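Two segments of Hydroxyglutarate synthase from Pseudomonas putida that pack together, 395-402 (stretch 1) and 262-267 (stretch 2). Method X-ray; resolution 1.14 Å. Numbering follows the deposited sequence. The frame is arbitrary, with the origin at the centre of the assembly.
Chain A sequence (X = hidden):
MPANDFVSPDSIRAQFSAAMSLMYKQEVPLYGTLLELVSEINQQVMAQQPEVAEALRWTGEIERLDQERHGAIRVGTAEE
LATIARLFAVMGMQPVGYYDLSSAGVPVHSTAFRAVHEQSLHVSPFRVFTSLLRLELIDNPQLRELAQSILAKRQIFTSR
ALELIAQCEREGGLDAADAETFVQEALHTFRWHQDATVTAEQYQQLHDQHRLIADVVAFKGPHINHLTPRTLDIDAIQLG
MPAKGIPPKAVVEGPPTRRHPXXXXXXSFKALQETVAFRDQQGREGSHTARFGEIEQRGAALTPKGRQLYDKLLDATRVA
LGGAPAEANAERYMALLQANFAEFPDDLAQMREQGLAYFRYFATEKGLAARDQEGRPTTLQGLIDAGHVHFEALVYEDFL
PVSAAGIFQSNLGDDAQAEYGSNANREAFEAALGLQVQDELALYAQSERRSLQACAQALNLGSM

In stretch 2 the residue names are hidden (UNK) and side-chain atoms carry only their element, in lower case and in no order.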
# COMPACT_ATOMS: atom_id res chain seq x y z
N VAL A 395 -4.56 7.68 9.15
CA VAL A 395 -4.66 6.45 8.36
C VAL A 395 -3.29 5.92 7.99
O VAL A 395 -2.39 6.67 7.59
CB VAL A 395 -5.59 6.66 7.16
CG1 VAL A 395 -5.07 7.77 6.19
CG2 VAL A 395 -5.83 5.34 6.40
N TYR A 396 -3.18 4.60 8.05
CA TYR A 396 -1.96 3.89 7.68
C TYR A 396 -1.84 3.83 6.17
O TYR A 396 -2.78 3.41 5.48
CB TYR A 396 -2.08 2.48 8.26
CG TYR A 396 -0.81 1.66 8.14
CD1 TYR A 396 0.37 2.11 8.72
CD2 TYR A 396 -0.79 0.44 7.50
CE1 TYR A 396 1.54 1.36 8.68
CE2 TYR A 396 0.36 -0.34 7.46
CZ TYR A 396 1.54 0.16 8.04
OH TYR A 396 2.72 -0.53 8.06
N GLU A 397 -0.67 4.22 5.67
CA GLU A 397 -0.38 4.32 4.25
C GLU A 397 0.53 3.22 3.74
O GLU A 397 0.77 3.15 2.52
CB GLU A 397 0.33 5.67 3.95
CG GLU A 397 -0.45 6.86 4.41
CD GLU A 397 -1.68 7.21 3.59
OE1 GLU A 397 -2.00 6.51 2.60
OE2 GLU A 397 -2.38 8.20 3.98
N ASP A 398 1.04 2.37 4.63
CA ASP A 398 2.07 1.36 4.30
C ASP A 398 1.46 -0.04 4.32
O ASP A 398 0.27 -0.21 4.02
CB ASP A 398 3.26 1.62 5.20
CG ASP A 398 3.82 3.00 4.93
OD1 ASP A 398 4.36 3.18 3.83
OD2 ASP A 398 3.66 3.90 5.79
N PHE A 399 2.27 -1.04 4.63
CA PHE A 399 1.88 -2.43 4.43
C PHE A 399 2.18 -3.23 5.69
O PHE A 399 2.88 -2.75 6.60
CB PHE A 399 2.58 -2.97 3.19
CG PHE A 399 2.12 -2.23 1.96
CD1 PHE A 399 0.99 -2.64 1.31
CD2 PHE A 399 2.73 -1.08 1.53
CE1 PHE A 399 0.49 -1.96 0.24
CE2 PHE A 399 2.20 -0.35 0.48
CZ PHE A 399 1.12 -0.82 -0.21
N LEU A 400 1.59 -4.42 5.78
CA LEU A 400 1.82 -5.23 6.97
C LEU A 400 3.29 -5.59 7.11
O LEU A 400 3.98 -5.87 6.11
CB LEU A 400 0.92 -6.46 6.96
CG LEU A 400 -0.59 -6.18 7.09
CD1 LEU A 400 -1.39 -7.47 6.90
CD2 LEU A 400 -0.92 -5.49 8.42
N PRO A 401 3.82 -5.58 8.32
CA PRO A 401 5.22 -5.95 8.48
C PRO A 401 5.45 -7.43 8.24
O PRO A 401 4.55 -8.25 8.41
CB PRO A 401 5.53 -5.59 9.94
CG PRO A 401 4.22 -5.59 10.62
CD PRO A 401 3.20 -5.18 9.60
N VAL A 402 6.68 -7.75 7.83
CA VAL A 402 7.10 -9.13 7.76
C VAL A 402 7.30 -9.65 9.18
O VAL A 402 7.89 -8.96 10.03
CB VAL A 402 8.41 -9.26 6.96
CG1 VAL A 402 8.81 -10.73 6.80
CG2 VAL A 402 8.31 -8.59 5.59
N UNK A 262 -6.65 -0.91 13.13
CA UNK A 262 -5.23 -0.59 13.18
C UNK A 262 -4.53 -1.24 11.99
O UNK A 262 -4.91 -2.31 11.51
c UNK A 262 -4.58 -1.02 14.52
c UNK A 262 -4.75 -2.52 14.77
c UNK A 262 -4.15 -2.97 16.10
c UNK A 262 -5.16 -0.18 15.66
N UNK A 263 -3.46 -0.57 11.52
CA UNK A 263 -2.71 -1.05 10.36
C UNK A 263 -3.66 -1.27 9.19
O UNK A 263 -4.35 -0.33 8.77
c UNK A 263 -1.82 -2.24 10.68
c UNK A 263 0.13 -3.18 11.96
c UNK A 263 -0.78 -1.96 11.77
c UNK A 263 0.06 -0.75 11.47
N UNK A 264 -3.71 -2.48 8.61
CA UNK A 264 -4.66 -2.77 7.56
C UNK A 264 -5.08 -4.23 7.71
O UNK A 264 -4.41 -5.02 8.38
c UNK A 264 -3.38 -4.63 5.12
c UNK A 264 -4.13 -2.45 6.17
c UNK A 264 -2.25 -2.51 4.56
c UNK A 264 -2.96 -3.28 5.66
N UNK A 265 -6.17 -4.59 7.03
CA UNK A 265 -6.60 -5.96 6.86
C UNK A 265 -6.68 -6.24 5.38
O UNK A 265 -7.01 -5.35 4.59
n UNK A 265 -11.78 -7.71 9.68
n UNK A 265 -10.56 -9.60 10.11
c UNK A 265 -7.96 -6.18 7.47
c UNK A 265 -9.40 -6.15 9.57
n UNK A 265 -9.49 -7.59 9.81
c UNK A 265 -10.62 -8.29 9.86
c UNK A 265 -8.03 -5.83 8.95
N UNK A 266 -6.33 -7.47 4.97
CA UNK A 266 -6.32 -7.79 3.55
C UNK A 266 -6.63 -9.27 3.31
O UNK A 266 -6.36 -10.13 4.16
n UNK A 266 -1.58 -8.90 2.84
o UNK A 266 -2.09 -6.70 2.75
c UNK A 266 -2.42 -7.89 2.97
c UNK A 266 -3.83 -8.29 3.46
c UNK A 266 -4.98 -7.48 2.89
N UNK A 267 -7.20 -9.55 2.14
CA UNK A 267 -7.33 -10.94 1.70
C UNK A 267 -7.24 -10.95 0.18
O UNK A 267 -7.19 -9.90 -0.47
c UNK A 267 -8.57 -11.67 2.27
o UNK A 267 -8.45 -13.06 1.97
c UNK A 267 -9.83 -11.12 1.74
O HOH W 1 0.24 -5.56 3.58

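Position 262 carries four side-chain carbons and no heteroatom. The chain forks at its first carbon, and one arm is two carbons long. That branching at CB, with unequal arms, is isoleucine. Ile-262 makes no contact with stretch 1. Its CA-to-CB bond points sideways and the end of the side chain leads away.

Position 263 also has four side-chain carbons, but the fork comes at the second. One branch carbon lies over a face of the Tyr-396 ring. A fork at the second carbon, with two single-carbon arms, is leucine. Leu-263 CD2 lies 3.8 Å from the centroid of the Tyr-396 ring and 10° off its normal, a CH-pi contact. Its other branch carbon, CD1, comes within 4.4 Å of Pro-401 CD, and its CB is 4.1 Å from Leu-400 CD2. The backbone also takes part: Leu-263 O is 3.6 Å from Tyr-396 CB. The side chain is in the m, t rotamer. Phi is positive here, at 53°, which is uncommon for a residue other than glycine.

Position 264 shows four carbons again, forked at the second. Its CA-to-CB bond points toward stretch 1, and one branch end lies against the backbone of Asp-398 and Phe-399. The pattern is again leucine. Leu-264 CD2 is 3.5 Å from Asp-398 O and 4.1 Å from Phe-399 CA. Leu-264 CD1 packs 3.8 Å from Leu-400 CG. The strand begins at this residue.

Position 265 has three carbons, then a nitrogen, then a carbon bearing two more nitrogens. This is a guanidinium group on a three-carbon chain, so the residue is arginine. The CA-to-CB bond of Arg-265 points away from stretch 1, and the residue does not touch it. Its NE and NH1 are hydrogen-bonded elsewhere in the structure.

Position 266 has three carbons, the third carrying one oxygen and one nitrogen. The CA-to-CB bond points toward stretch 1. The third carbon lies near the end of Leu-400. A terminal amide on this length of chain is glutamine. Gln-266 CD lies 4.1 Å from Leu-400 CD1. Gln-266 OE1 accepts a hydrogen bond from water 1 O at 2.7 Å. The same water O accepts one from Leu-400 N at 2.8 Å, so it bridges the two stretches.

Position 267 has one carbon bearing one oxygen and one carbon. This is threonine. Thr-267 is out of reach of stretch 1.

The contact is mainly apolar and buries 369 Å² in all. No direct hydrogen bond crosses it. Leu-263 and Leu-264 pack against Tyr-396 and Leu-400, and the water adds a polar link beside them. Tyr-396 OH donates a hydrogen bond to Phe-399 O at 2.7 Å, tying the ring to its own stretch while Leu-263 covers one face. The packing has a polar cost. Leu-264 O lies 3.5 Å from Leu-400 CD2 and is buried without a hydrogen-bond partner in the model.

Stretch 2 (262-267) ILLRQT
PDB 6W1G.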